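Local coordinates for Serine/threonine-protein kinase Tel1 (Chaetomium thermophilum, PDB 6SKY) that probably acts as a DNA-damage-sensing serine/threonine kinase that uses ATP and magnesium to phosphorylate [ST]-Q sites and activate checkpoint signalling, at residues L2243-S2246 / D2247-K2251; I2252-Q2255 / V2256-R2260; P2264-I2267 / Q2268-L2272; A2296-C2299 / D2300-Q2304; V2366-T2369 / R2370-F2373. All coordinates share one frame; numbering follows the deposited sequence.

Contact 1. Residues L2243-S2246 / D2247-K2251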
loop_
_atom_site.group_PDB
_atom_site.type_symbol
_atom_site.label_atom_id
_atom_site.label_comp_id
_atom_site.label_asym_id
_atom_site.label_seq_id
_atom_site.Cartn_x
_atom_site.Cartn_y
_atom_site.Cartn_z
ATOM N N LEU A 2243 14.137 -23.645 -20.103
ATOM C CA LEU A 2243 13.859 -22.216 -20.042
ATOM C C LEU A 2243 14.367 -21.610 -21.338
ATOM O O LEU A 2243 15.567 -21.664 -21.610
ATOM C CB LEU A 2243 14.533 -21.579 -18.836
ATOM C CG LEU A 2243 14.645 -20.061 -18.842
ATOM C CD1 LEU A 2243 13.274 -19.431 -18.776
ATOM C CD2 LEU A 2243 15.495 -19.603 -17.689
ATOM N N SER A 2244 13.464 -21.059 -22.139
ATOM C CA SER A 2244 13.858 -20.479 -23.410
ATOM C C SER A 2244 14.492 -19.116 -23.199
ATOM O O SER A 2244 14.157 -18.392 -22.264
ATOM C CB SER A 2244 12.658 -20.359 -24.341
ATOM O OG SER A 2244 11.553 -19.793 -23.675
ATOM N N ARG A 2245 15.427 -18.769 -24.074
ATOM C CA ARG A 2245 16.092 -17.487 -23.931
ATOM C C ARG A 2245 15.216 -16.328 -24.367
ATOM O O ARG A 2245 15.422 -15.209 -23.895
ATOM C CB ARG A 2245 17.393 -17.467 -24.721
ATOM C CG ARG A 2245 18.435 -16.588 -24.093
ATOM C CD ARG A 2245 19.392 -16.045 -25.112
ATOM N NE ARG A 2245 20.082 -14.871 -24.602
ATOM C CZ ARG A 2245 20.640 -13.946 -25.369
ATOM N NH1 ARG A 2245 21.245 -12.905 -24.824
ATOM N NH2 ARG A 2245 20.583 -14.056 -26.686
ATOM N N SER A 2246 14.234 -16.567 -25.231
ATOM C CA SER A 2246 13.379 -15.485 -25.690
ATOM C C SER A 2246 12.344 -15.100 -24.651
ATOM O O SER A 2246 12.026 -13.919 -24.519
ATOM C CB SER A 2246 12.691 -15.863 -26.992
ATOM O OG SER A 2246 11.660 -16.789 -26.754
ATOM N N ASP A 2247 11.828 -16.054 -23.880
ATOM C CA ASP A 2247 10.909 -15.668 -22.821
ATOM C C ASP A 2247 11.641 -14.989 -21.677
ATOM O O ASP A 2247 11.104 -14.062 -21.070
ATOM C CB ASP A 2247 10.116 -16.875 -22.330
ATOM C CG ASP A 2247 10.878 -17.722 -21.348
ATOM O OD1 ASP A 2247 10.922 -17.371 -20.152
ATOM O OD2 ASP A 2247 11.418 -18.763 -21.766
ATOM N N LEU A 2248 12.877 -15.394 -21.400
ATOM C CA LEU A 2248 13.689 -14.673 -20.430
ATOM C C LEU A 2248 13.972 -13.255 -20.900
ATOM O O LEU A 2248 13.854 -12.297 -20.128
ATOM C CB LEU A 2248 14.990 -15.427 -20.180
ATOM C CG LEU A 2248 16.041 -14.738 -19.315
ATOM C CD1 LEU A 2248 15.514 -14.473 -17.943
ATOM C CD2 LEU A 2248 17.271 -15.581 -19.245
ATOM N N LEU A 2249 14.346 -13.098 -22.169
ATOM C CA LEU A 2249 14.655 -11.770 -22.680
ATOM C C LEU A 2249 13.431 -10.874 -22.678
ATOM O O LEU A 2249 13.524 -9.692 -22.337
ATOM C CB LEU A 2249 15.234 -11.865 -24.081
ATOM C CG LEU A 2249 16.708 -12.219 -24.154
ATOM C CD1 LEU A 2249 17.143 -12.221 -25.578
ATOM C CD2 LEU A 2249 17.512 -11.235 -23.368
ATOM N N SER A 2250 12.270 -11.407 -23.046
ATOM C CA SER A 2250 11.078 -10.576 -23.056
ATOM C C SER A 2250 10.596 -10.271 -21.645
ATOM O O SER A 2250 10.025 -9.205 -21.408
ATOM C CB SER A 2250 9.983 -11.241 -23.875
ATOM O OG SER A 2250 9.514 -12.402 -23.240
ATOM N N LYS A 2251 10.847 -11.161 -20.689
ATOM C CA LYS A 2251 10.550 -10.849 -19.297
ATOM C C LYS A 2251 11.425 -9.716 -18.782
ATOM O O LYS A 2251 10.934 -8.799 -18.112
ATOM C CB LYS A 2251 10.741 -12.099 -18.454
ATOM C CG LYS A 2251 10.128 -12.052 -17.100
ATOM C CD LYS A 2251 10.435 -13.332 -16.393
ATOM C CE LYS A 2251 9.695 -13.433 -15.097
ATOM N NZ LYS A 2251 8.238 -13.542 -15.326
#
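The flat guanidinium of Arg-2245 carries a methyl group of Leu-2249 on one face: CD1 sits over the centre of the group, nearest CZ at 3.9 Å. Around the same group, NE forms a salt bridge with Asp-2231 and NH2 another with Glu-2278, so its rotation is set by charges belonging to two neighbouring helices while a leucine one turn along covers a face. The long chain of Arg-2245 runs extended from CG to NE, and the two side chains meet at a slant. Leu-2249 turns CG anti to the carbonyl carbon (chi1 -81°), which lays CG against Arg-2245 O at 3.3 Å and lifts CD1 to the guanidinium. The carboxylate of Asp-2247 is the second flat group, but its modelled position against Ser-2244 is doubtful; as placed, Leu-2243 comes in at about a right angle, CD1 being the branch nearest OD1. Along the backbone, Leu-2248 N to Ser-2244 O is weak at 3.4 Å, whereas Leu-2249 N to Arg-2245 O is firm at 2.9 Å. Ser-2250 N repeats the firm step to Ser-2246 O at 2.9 Å, and Ser-2246 OG is held from outside by Glu-2287. Leu-2248 packs on Leu-2227 and Ile-2230 of helix 2220-2232, the helix that also supplies Asp-2231. The whole is a worked example of a helix start, with Ser-2244 at the N-cap position and helix 2245-2259 being packed between its predecessor and its successor in the helical solenoid of the FAT domain.

Contact 2. Residues I2252-Q2255 / V2256-R2260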
loop_
_atom_site.group_PDB
_atom_site.type_symbol
_atom_site.label_atom_id
_atom_site.label_comp_id
_atom_site.label_asym_id
_atom_site.label_seq_id
_atom_site.Cartn_x
_atom_site.Cartn_y
_atom_site.Cartn_z
ATOM N N ILE A 2252 12.724 -9.758 -19.085
ATOM C CA ILE A 2252 13.601 -8.654 -18.709
ATOM C C ILE A 2252 13.143 -7.364 -19.364
ATOM O O ILE A 2252 13.131 -6.308 -18.733
ATOM C CB ILE A 2252 15.065 -8.956 -19.070
ATOM C CG1 ILE A 2252 15.549 -10.239 -18.425
ATOM C CG2 ILE A 2252 15.939 -7.840 -18.605
ATOM C CD1 ILE A 2252 16.910 -10.613 -18.858
ATOM N N GLY A 2253 12.775 -7.422 -20.641
ATOM C CA GLY A 2253 12.339 -6.219 -21.328
ATOM C C GLY A 2253 11.087 -5.619 -20.726
ATOM O O GLY A 2253 10.992 -4.404 -20.556
ATOM N N TYR A 2254 10.118 -6.459 -20.383
ATOM C CA TYR A 2254 8.900 -5.968 -19.754
ATOM C C TYR A 2254 9.196 -5.324 -18.410
ATOM O O TYR A 2254 8.697 -4.234 -18.105
ATOM C CB TYR A 2254 7.906 -7.111 -19.592
ATOM C CG TYR A 2254 6.791 -6.787 -18.650
ATOM C CD1 TYR A 2254 6.801 -7.257 -17.355
ATOM C CD2 TYR A 2254 5.739 -5.993 -19.048
ATOM C CE1 TYR A 2254 5.805 -6.949 -16.493
ATOM C CE2 TYR A 2254 4.734 -5.681 -18.187
ATOM C CZ TYR A 2254 4.771 -6.163 -16.910
ATOM O OH TYR A 2254 3.765 -5.858 -16.032
ATOM N N GLN A 2255 10.002 -5.983 -17.583
ATOM C CA GLN A 2255 10.269 -5.431 -16.263
ATOM C C GLN A 2255 11.109 -4.166 -16.333
ATOM O O GLN A 2255 10.928 -3.267 -15.513
ATOM C CB GLN A 2255 10.939 -6.480 -15.393
ATOM C CG GLN A 2255 10.029 -7.616 -15.067
ATOM C CD GLN A 2255 10.609 -8.552 -14.070
ATOM O OE1 GLN A 2255 9.981 -9.521 -13.676
ATOM N NE2 GLN A 2255 11.816 -8.277 -13.650
ATOM N N VAL A 2256 12.023 -4.068 -17.298
ATOM C CA VAL A 2256 12.803 -2.849 -17.457
ATOM C C VAL A 2256 11.934 -1.713 -17.976
ATOM O O VAL A 2256 12.158 -0.552 -17.632
ATOM C CB VAL A 2256 14.006 -3.116 -18.378
ATOM C CG1 VAL A 2256 14.656 -1.841 -18.791
ATOM C CG2 VAL A 2256 15.010 -3.966 -17.680
ATOM N N SER A 2257 10.928 -2.014 -18.798
ATOM C CA SER A 2257 10.023 -0.962 -19.249
ATOM C C SER A 2257 9.133 -0.467 -18.124
ATOM O O SER A 2257 8.850 0.728 -18.038
ATOM C CB SER A 2257 9.161 -1.458 -20.400
ATOM O OG SER A 2257 9.955 -1.914 -21.470
ATOM N N VAL A 2258 8.651 -1.368 -17.271
ATOM C CA VAL A 2258 7.774 -0.950 -16.183
ATOM C C VAL A 2258 8.514 -0.058 -15.198
ATOM O O VAL A 2258 7.960 0.923 -14.695
ATOM C CB VAL A 2258 7.167 -2.178 -15.484
ATOM C CG1 VAL A 2258 6.561 -1.798 -14.166
ATOM C CG2 VAL A 2258 6.133 -2.798 -16.356
ATOM N N ALA A 2259 9.767 -0.375 -14.904
ATOM C CA ALA A 2259 10.559 0.380 -13.945
ATOM C C ALA A 2259 11.248 1.588 -14.553
ATOM O O ALA A 2259 11.892 2.337 -13.820
ATOM C CB ALA A 2259 11.606 -0.523 -13.302
ATOM N N ARG A 2260 11.125 1.797 -15.862
ATOM C CA ARG A 2260 11.764 2.905 -16.566
ATOM C C ARG A 2260 13.270 2.892 -16.387
ATOM O O ARG A 2260 13.916 3.934 -16.421
ATOM C CB ARG A 2260 11.209 4.253 -16.122
ATOM C CG ARG A 2260 9.728 4.392 -16.240
ATOM C CD ARG A 2260 9.317 4.376 -17.661
ATOM N NE ARG A 2260 7.900 4.661 -17.801
ATOM C CZ ARG A 2260 7.416 5.860 -18.090
ATOM N NH1 ARG A 2260 6.110 6.041 -18.201
ATOM N NH2 ARG A 2260 8.242 6.875 -18.272
#
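Gly-2253 O is gripped twice by Ser-2257, whose OG lies 2.8 Å away and whose backbone N lies 3.0 Å away. The two donors reach the carbonyl oxygen from opposite faces of its plane, the hydroxyl being brought back along the helix because OG stands anti to the carbonyl carbon (chi1 -57°). With an alanine at Ser-2257 the hydroxyl is gone, and Gly-2253 O would probably be left to the single backbone N-H, one face of its plane without a donor. On another side of the helix, Val-2258 CG2 rests over a face of the Tyr-2254 ring, 4.0 Å from its centroid and 25° off the normal, a CH-pi contact displaced toward CZ and CE2. Both pairs are i to i+4 contacts, the usual spacing at which side chains one turn apart meet, and they sit in the closing turns of helix 2245-2259, which ends in a Schellman motif with Arg-2260 at positive phi. That helix end lies at the dimer interface: Arg-2260 forms a salt bridge with Asp-2922 of the second subunit, and Ala-2259 O accepts from Asn-2921 of the second subunit, both within the FATC region. Ile-2252 and Val-2256 lie side by side and point the same way, their CG2 methyls 4.1 Å apart; Ile-2224 and Leu-2227 of helix 2220-2232 close over this strip. Gln-2255, extended beyond CG, hydrogen-bonds through NE2 to Ser-2223 of helix 2220-2232.

Contact 3. Residues P2264-I2267 / Q2268-L2272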
loop_
_atom_site.group_PDB
_atom_site.type_symbol
_atom_site.label_atom_id
_atom_site.label_comp_id
_atom_site.label_asym_id
_atom_site.label_seq_id
_atom_site.Cartn_x
_atom_site.Cartn_y
_atom_site.Cartn_z
ATOM N N PRO A 2264 13.606 3.863 -23.737
ATOM C CA PRO A 2264 12.877 2.961 -24.635
ATOM C C PRO A 2264 13.578 2.657 -25.948
ATOM O O PRO A 2264 13.083 1.856 -26.738
ATOM C CB PRO A 2264 11.566 3.712 -24.876
ATOM C CG PRO A 2264 11.840 5.093 -24.509
ATOM C CD PRO A 2264 12.802 5.040 -23.396
ATOM N N ASP A 2265 14.715 3.283 -26.202
ATOM C CA ASP A 2265 15.493 2.961 -27.387
ATOM C C ASP A 2265 16.525 1.878 -27.131
ATOM O O ASP A 2265 16.932 1.191 -28.071
ATOM C CB ASP A 2265 16.182 4.220 -27.915
ATOM C CG ASP A 2265 16.850 4.000 -29.251
ATOM O OD1 ASP A 2265 16.261 3.299 -30.099
ATOM O OD2 ASP A 2265 17.956 4.539 -29.461
ATOM N N ALA A 2266 16.958 1.712 -25.885
ATOM C CA ALA A 2266 17.823 0.607 -25.509
ATOM C C ALA A 2266 17.041 -0.639 -25.146
ATOM O O ALA A 2266 17.567 -1.746 -25.275
ATOM C CB ALA A 2266 18.707 1.007 -24.331
ATOM N N ILE A 2267 15.799 -0.489 -24.688
ATOM C CA ILE A 2267 14.963 -1.651 -24.419
ATOM C C ILE A 2267 14.714 -2.427 -25.698
ATOM O O ILE A 2267 14.784 -3.656 -25.715
ATOM C CB ILE A 2267 13.644 -1.225 -23.759
ATOM C CG1 ILE A 2267 13.909 -0.567 -22.419
ATOM C CG2 ILE A 2267 12.762 -2.412 -23.546
ATOM C CD1 ILE A 2267 12.686 -0.031 -21.779
ATOM N N GLN A 2268 14.430 -1.729 -26.790
ATOM C CA GLN A 2268 14.184 -2.411 -28.051
ATOM C C GLN A 2268 15.457 -3.006 -28.625
ATOM O O GLN A 2268 15.410 -4.029 -29.310
ATOM C CB GLN A 2268 13.566 -1.447 -29.050
ATOM C CG GLN A 2268 13.290 -2.062 -30.388
ATOM C CD GLN A 2268 12.936 -1.039 -31.419
ATOM O OE1 GLN A 2268 12.583 0.084 -31.091
ATOM N NE2 GLN A 2268 13.033 -1.417 -32.683
ATOM N N LYS A 2269 16.597 -2.392 -28.354
ATOM C CA LYS A 2269 17.852 -2.849 -28.928
ATOM C C LYS A 2269 18.447 -4.021 -28.163
ATOM O O LYS A 2269 19.097 -4.878 -28.766
ATOM C CB LYS A 2269 18.832 -1.683 -28.965
ATOM C CG LYS A 2269 20.199 -1.993 -29.505
ATOM C CD LYS A 2269 21.124 -0.823 -29.231
ATOM C CE LYS A 2269 22.480 -1.002 -29.892
ATOM N NZ LYS A 2269 23.332 0.205 -29.713
ATOM N N LYS A 2270 18.226 -4.089 -26.853
ATOM C CA LYS A 2270 18.848 -5.102 -26.016
ATOM C C LYS A 2270 17.941 -6.271 -25.672
ATOM O O LYS A 2270 18.453 -7.350 -25.372
ATOM C CB LYS A 2270 19.335 -4.482 -24.709
ATOM C CG LYS A 2270 20.405 -3.455 -24.882
ATOM C CD LYS A 2270 20.639 -2.704 -23.599
ATOM C CE LYS A 2270 21.110 -3.628 -22.514
ATOM N NZ LYS A 2270 21.397 -2.885 -21.264
ATOM N N TYR A 2271 16.637 -6.096 -25.689
ATOM C CA TYR A 2271 15.785 -7.145 -25.153
ATOM C C TYR A 2271 14.710 -7.618 -26.108
ATOM O O TYR A 2271 14.375 -8.798 -26.095
ATOM C CB TYR A 2271 15.136 -6.675 -23.857
ATOM C CG TYR A 2271 16.136 -6.304 -22.809
ATOM C CD1 TYR A 2271 17.056 -7.226 -22.355
ATOM C CD2 TYR A 2271 16.170 -5.033 -22.278
ATOM C CE1 TYR A 2271 17.974 -6.894 -21.413
ATOM C CE2 TYR A 2271 17.084 -4.696 -21.333
ATOM C CZ TYR A 2271 17.982 -5.630 -20.904
ATOM O OH TYR A 2271 18.903 -5.298 -19.954
ATOM N N LEU A 2272 14.155 -6.741 -26.931
ATOM C CA LEU A 2272 13.021 -7.145 -27.745
ATOM C C LEU A 2272 13.435 -7.687 -29.105
ATOM O O LEU A 2272 12.922 -8.723 -29.544
ATOM C CB LEU A 2272 12.059 -5.973 -27.907
ATOM C CG LEU A 2272 11.456 -5.471 -26.600
ATOM C CD1 LEU A 2272 10.494 -4.376 -26.874
ATOM C CD2 LEU A 2272 10.762 -6.581 -25.861
#
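Ile-2267, Tyr-2271 and Leu-2272 are brought together by their first torsions: Ile-2267 holds CG2 anti to its amide nitrogen, while the ring of Tyr-2271 (chi1 -59°) and the chain of Leu-2272 (chi1 -62°) both lean back along the helix. The resulting touch is loose, Ile-2267 CG2 lying 4.5 Å from Tyr-2271 CD2. It is the same methyl, at the same distance, that meets Leu-2272 CD1, so one branch serves two side chains. In the backbone, Ile-2267 O accepts from Tyr-2271 N at 3.1 Å and, weakly, from Leu-2272 N at 3.4 Å; the second of these spans five residues and marks a pi-type turn in helix 2264-2279. Lys-2270 takes a different course. Its CB and CG both pass about 3.3 Å from Ala-2266 O, and CD comes within 4.2 Å of Ala-2266 CB before a bend at chi3 turns the amine off toward Glu-2262, a long and weak ion pair. Its CB also lies over a face of the neighbouring Tyr-2271 ring, whose OH has a weak bond to Gln-2228. The chemistry implies a helix with two characters: Ile-2267 and Tyr-2271 pack on the preceding helix and Leu-2272 on the following one, through Phe-2295, whereas Lys-2270 lays its methylenes along Ala-2266 O and Lys-2269 extends away, both exposed; the widened turn lets one carbonyl take a second, weak amide donor.

Contact 4. Residues A2296-C2299 / D2300-Q2304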
loop_
_atom_site.group_PDB
_atom_site.type_symbol
_atom_site.label_atom_id
_atom_site.label_comp_id
_atom_site.label_asym_id
_atom_site.label_seq_id
_atom_site.Cartn_x
_atom_site.Cartn_y
_atom_site.Cartn_z
ATOM N N ALA A 2296 4.552 -5.737 -29.880
ATOM C CA ALA A 2296 3.474 -4.893 -30.386
ATOM C C ALA A 2296 3.011 -3.892 -29.341
ATOM O O ALA A 2296 2.791 -2.721 -29.654
ATOM C CB ALA A 2296 2.309 -5.754 -30.842
ATOM N N VAL A 2297 2.854 -4.330 -28.096
ATOM C CA VAL A 2297 2.437 -3.417 -27.041
ATOM C C VAL A 2297 3.505 -2.365 -26.781
ATOM O O VAL A 2297 3.189 -1.195 -26.541
ATOM C CB VAL A 2297 2.088 -4.210 -25.775
ATOM C CG1 VAL A 2297 1.890 -3.287 -24.615
ATOM C CG2 VAL A 2297 0.837 -5.000 -26.014
ATOM N N PHE A 2298 4.783 -2.744 -26.853
ATOM C CA PHE A 2298 5.854 -1.760 -26.729
ATOM C C PHE A 2298 5.765 -0.692 -27.811
ATOM O O PHE A 2298 5.780 0.506 -27.515
ATOM C CB PHE A 2298 7.208 -2.456 -26.776
ATOM C CG PHE A 2298 8.373 -1.519 -26.801
ATOM C CD1 PHE A 2298 8.861 -0.972 -25.637
ATOM C CD2 PHE A 2298 8.990 -1.197 -27.991
ATOM C CE1 PHE A 2298 9.921 -0.119 -25.664
ATOM C CE2 PHE A 2298 10.048 -0.342 -28.017
ATOM C CZ PHE A 2298 10.514 0.193 -26.855
ATOM N N CYS A 2299 5.686 -1.103 -29.077
ATOM C CA CYS A 2299 5.635 -0.125 -30.160
ATOM C C CYS A 2299 4.394 0.753 -30.065
ATOM O O CYS A 2299 4.451 1.960 -30.331
ATOM C CB CYS A 2299 5.680 -0.828 -31.511
ATOM S SG CYS A 2299 7.246 -1.577 -31.914
ATOM N N ASP A 2300 3.260 0.168 -29.687
ATOM C CA ASP A 2300 2.047 0.955 -29.521
ATOM C C ASP A 2300 2.228 2.008 -28.443
ATOM O O ASP A 2300 1.868 3.170 -28.630
ATOM C CB ASP A 2300 0.880 0.037 -29.177
ATOM C CG ASP A 2300 -0.452 0.677 -29.430
ATOM O OD1 ASP A 2300 -0.480 1.821 -29.916
ATOM O OD2 ASP A 2300 -1.478 0.035 -29.145
ATOM N N GLU A 2301 2.784 1.614 -27.301
ATOM C CA GLU A 2301 3.050 2.572 -26.238
ATOM C C GLU A 2301 4.028 3.647 -26.684
ATOM O O GLU A 2301 3.981 4.773 -26.188
ATOM C CB GLU A 2301 3.578 1.829 -25.020
ATOM C CG GLU A 2301 3.957 2.686 -23.855
ATOM C CD GLU A 2301 4.690 1.892 -22.799
ATOM O OE1 GLU A 2301 5.021 0.717 -23.072
ATOM O OE2 GLU A 2301 4.938 2.434 -21.701
ATOM N N GLN A 2302 4.925 3.326 -27.613
ATOM C CA GLN A 2302 5.836 4.350 -28.112
ATOM C C GLN A 2302 5.138 5.314 -29.050
ATOM O O GLN A 2302 5.579 6.457 -29.190
ATOM C CB GLN A 2302 7.028 3.724 -28.830
ATOM C CG GLN A 2302 7.892 2.868 -27.959
ATOM C CD GLN A 2302 8.238 3.537 -26.666
ATOM O OE1 GLN A 2302 8.761 4.643 -26.654
ATOM N NE2 GLN A 2302 7.942 2.876 -25.562
ATOM N N LEU A 2303 4.074 4.878 -29.720
ATOM C CA LEU A 2303 3.312 5.802 -30.557
ATOM C C LEU A 2303 2.522 6.794 -29.712
ATOM O O LEU A 2303 2.667 8.010 -29.863
ATOM C CB LEU A 2303 2.377 5.034 -31.480
ATOM C CG LEU A 2303 3.008 4.513 -32.757
ATOM C CD1 LEU A 2303 1.958 3.833 -33.597
ATOM C CD2 LEU A 2303 3.641 5.647 -33.506
ATOM N N GLN A 2304 1.669 6.293 -28.826
ATOM C CA GLN A 2304 0.835 7.148 -27.986
ATOM C C GLN A 2304 1.579 7.533 -26.708
ATOM O O GLN A 2304 1.175 7.236 -25.588
ATOM C CB GLN A 2304 -0.486 6.458 -27.675
ATOM C CG GLN A 2304 -0.342 5.059 -27.135
ATOM C CD GLN A 2304 -1.674 4.407 -26.850
ATOM O OE1 GLN A 2304 -2.727 5.006 -27.055
ATOM N NE2 GLN A 2304 -1.637 3.167 -26.377
#
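Gln-2302 folds back along its helix over Phe-2298. Its CB starts 3.5 Å from Cys-2299 O, and CG comes next, 3.2 Å from Phe-2298 O and poised above the ring. There it makes a CH-pi contact, 4.0 Å from the centroid of Phe-2298 and 18° off the normal. The chain bends at chi2 (-48°), which keeps CD above the rim of the ring near CZ. At the tip NE2 reaches Phe-2298 CE1 at 3.6 Å over the same face; the amide leans over the rim of the ring, its plane tilted 27° from it. OE1 lies against Pro-2264 of helix 2264-2279, and the stem touches Phe-2373. This is an i to i+4 CH-pi contact, with the amide NE2 over the same face, in the last two turns of helix 2286-2303, a member of the FAT domain's stacked helices, with Gln-2304 the first residue to leave helical geometry. With an alanine at Phe-2298 the ring face is gone, and the Gln-2302 amide would probably be freer to turn, a gap opening beside its CG. The backbone keeps the turn regular, Glu-2301 N bonding to Val-2297 O at 2.9 Å and Asp-2300 N to Ala-2296 O at the same length. The carboxylate of Asp-2300 leads off elsewhere, to a salt bridge with Arg-2397.

Contact 5. Residues V2366-T2369 / R2370-F2373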
loop_
_atom_site.group_PDB
_atom_site.type_symbol
_atom_site.label_atom_id
_atom_site.label_comp_id
_atom_site.label_asym_id
_atom_site.label_seq_id
_atom_site.Cartn_x
_atom_site.Cartn_y
_atom_site.Cartn_z
ATOM N N VAL A 2366 11.708 12.676 -37.279
ATOM C CA VAL A 2366 10.716 12.266 -36.284
ATOM C C VAL A 2366 9.590 11.466 -36.932
ATOM O O VAL A 2366 9.159 10.427 -36.408
ATOM C CB VAL A 2366 10.177 13.491 -35.528
ATOM C CG1 VAL A 2366 9.031 13.090 -34.639
ATOM C CG2 VAL A 2366 11.271 14.098 -34.702
ATOM N N GLU A 2367 9.094 11.930 -38.075
ATOM C CA GLU A 2367 8.002 11.219 -38.723
ATOM C C GLU A 2367 8.433 9.854 -39.232
ATOM O O GLU A 2367 7.626 8.921 -39.242
ATOM C CB GLU A 2367 7.436 12.049 -39.864
ATOM C CG GLU A 2367 6.595 13.209 -39.409
ATOM C CD GLU A 2367 6.204 14.097 -40.558
ATOM O OE1 GLU A 2367 6.706 13.859 -41.675
ATOM O OE2 GLU A 2367 5.401 15.029 -40.354
ATOM N N GLN A 2368 9.687 9.702 -39.649
ATOM C CA GLN A 2368 10.146 8.385 -40.069
ATOM C C GLN A 2368 10.231 7.432 -38.885
ATOM O O GLN A 2368 9.890 6.248 -39.004
ATOM C CB GLN A 2368 11.496 8.499 -40.764
ATOM C CG GLN A 2368 11.943 7.215 -41.399
ATOM C CD GLN A 2368 10.968 6.729 -42.444
ATOM O OE1 GLN A 2368 10.404 7.522 -43.194
ATOM N NE2 GLN A 2368 10.755 5.420 -42.493
ATOM N N THR A 2369 10.678 7.928 -37.733
ATOM C CA THR A 2369 10.658 7.102 -36.531
ATOM C C THR A 2369 9.245 6.623 -36.214
ATOM O O THR A 2369 9.020 5.437 -35.931
ATOM C CB THR A 2369 11.245 7.882 -35.360
ATOM O OG1 THR A 2369 12.671 7.796 -35.401
ATOM C CG2 THR A 2369 10.762 7.329 -34.055
ATOM N N ARG A 2370 8.272 7.533 -36.286
ATOM C CA ARG A 2370 6.892 7.149 -35.999
ATOM C C ARG A 2370 6.333 6.181 -37.036
ATOM O O ARG A 2370 5.536 5.300 -36.693
ATOM C CB ARG A 2370 6.013 8.385 -35.914
ATOM C CG ARG A 2370 6.425 9.342 -34.841
ATOM C CD ARG A 2370 5.390 10.417 -34.674
ATOM N NE ARG A 2370 4.151 9.896 -34.121
ATOM C CZ ARG A 2370 3.934 9.732 -32.823
ATOM N NH1 ARG A 2370 2.777 9.259 -32.398
ATOM N NH2 ARG A 2370 4.879 10.038 -31.952
ATOM N N SER A 2371 6.731 6.318 -38.297
ATOM C CA SER A 2371 6.266 5.392 -39.321
ATOM C C SER A 2371 6.813 3.988 -39.093
ATOM O O SER A 2371 6.094 2.996 -39.269
ATOM C CB SER A 2371 6.666 5.905 -40.698
ATOM O OG SER A 2371 6.388 4.949 -41.699
ATOM N N GLU A 2372 8.085 3.882 -38.711
ATOM C CA GLU A 2372 8.633 2.573 -38.381
ATOM C C GLU A 2372 7.904 1.953 -37.199
ATOM O O GLU A 2372 7.606 0.750 -37.207
ATOM C CB GLU A 2372 10.123 2.685 -38.084
ATOM C CG GLU A 2372 10.973 2.895 -39.311
ATOM C CD GLU A 2372 12.400 3.259 -38.972
ATOM O OE1 GLU A 2372 12.716 3.381 -37.770
ATOM O OE2 GLU A 2372 13.206 3.432 -39.911
ATOM N N PHE A 2373 7.621 2.747 -36.169
ATOM C CA PHE A 2373 6.885 2.206 -35.032
ATOM C C PHE A 2373 5.511 1.707 -35.446
ATOM O O PHE A 2373 5.051 0.670 -34.962
ATOM C CB PHE A 2373 6.749 3.250 -33.935
ATOM C CG PHE A 2373 7.904 3.290 -33.001
ATOM C CD1 PHE A 2373 8.625 2.153 -32.730
ATOM C CD2 PHE A 2373 8.275 4.468 -32.397
ATOM C CE1 PHE A 2373 9.681 2.190 -31.876
ATOM C CE2 PHE A 2373 9.335 4.507 -31.544
ATOM C CZ PHE A 2373 10.037 3.368 -31.283
#
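Thr-2369 and Phe-2373 lie side by side and point the same way, the methyl CG2 of the threonine 4.0 Å from CE2 of the ring. Phe-2373 keeps CG anti to its carbonyl carbon (chi1 -86°), a setting that carries the ring back along the helix past Thr-2369 O. One residue earlier Gln-2368 and Glu-2372 cross at about a right angle, amide and carboxylate planes 75° apart; Gln-2368 NE2 lies 4.1 Å from both CG and OE2 of Glu-2372, a loose approach without a hydrogen bond. On another side, Arg-2370 CG passes 3.3 Å from Val-2366 O before the chain bends at chi3. All three are contacts of residues one turn apart on the long helix 2348-2387 of the FAT domain, whose backbone bonds here run from 2.9 Å (Ser-2371 N to Glu-2367 O) to 3.0 Å (Phe-2373 N to Thr-2369 O). Farther out, the guanidinium of Arg-2370 is positioned by Leu-2303 O, which accepts from NH1 at the end of helix 2286-2303. Leu-2309 and Leu-2312 of helix 2306-2328 back its chain, and Val-2366 leans on the same helix through Leu-2315. The Phe-2373 ring packs against Cys-2299.

Overall arrangement
From the N terminus, contacts 1 and 2 share helix 2245-2259, at its start and its end, with centres about 13 Å apart. Contact 3 opens the next helix, 2264-2279, lies against contact 2, centre to centre about 10 Å, and also touches contact 1; contact 4 closes the helix after it, 2286-2303, and packs on contact 3. After helix 2306-2328 the chain returns in contact 5, which meets contact 4 and brushes contact 3. Each contact is local, so none closes a long loop; all five run in series, none nesting in or crossing another. Their packing joins helices 2245-2259, 2264-2279 and 2286-2303 in order, and then 2286-2303 to the later 2348-2387, within the FAT alpha solenoid.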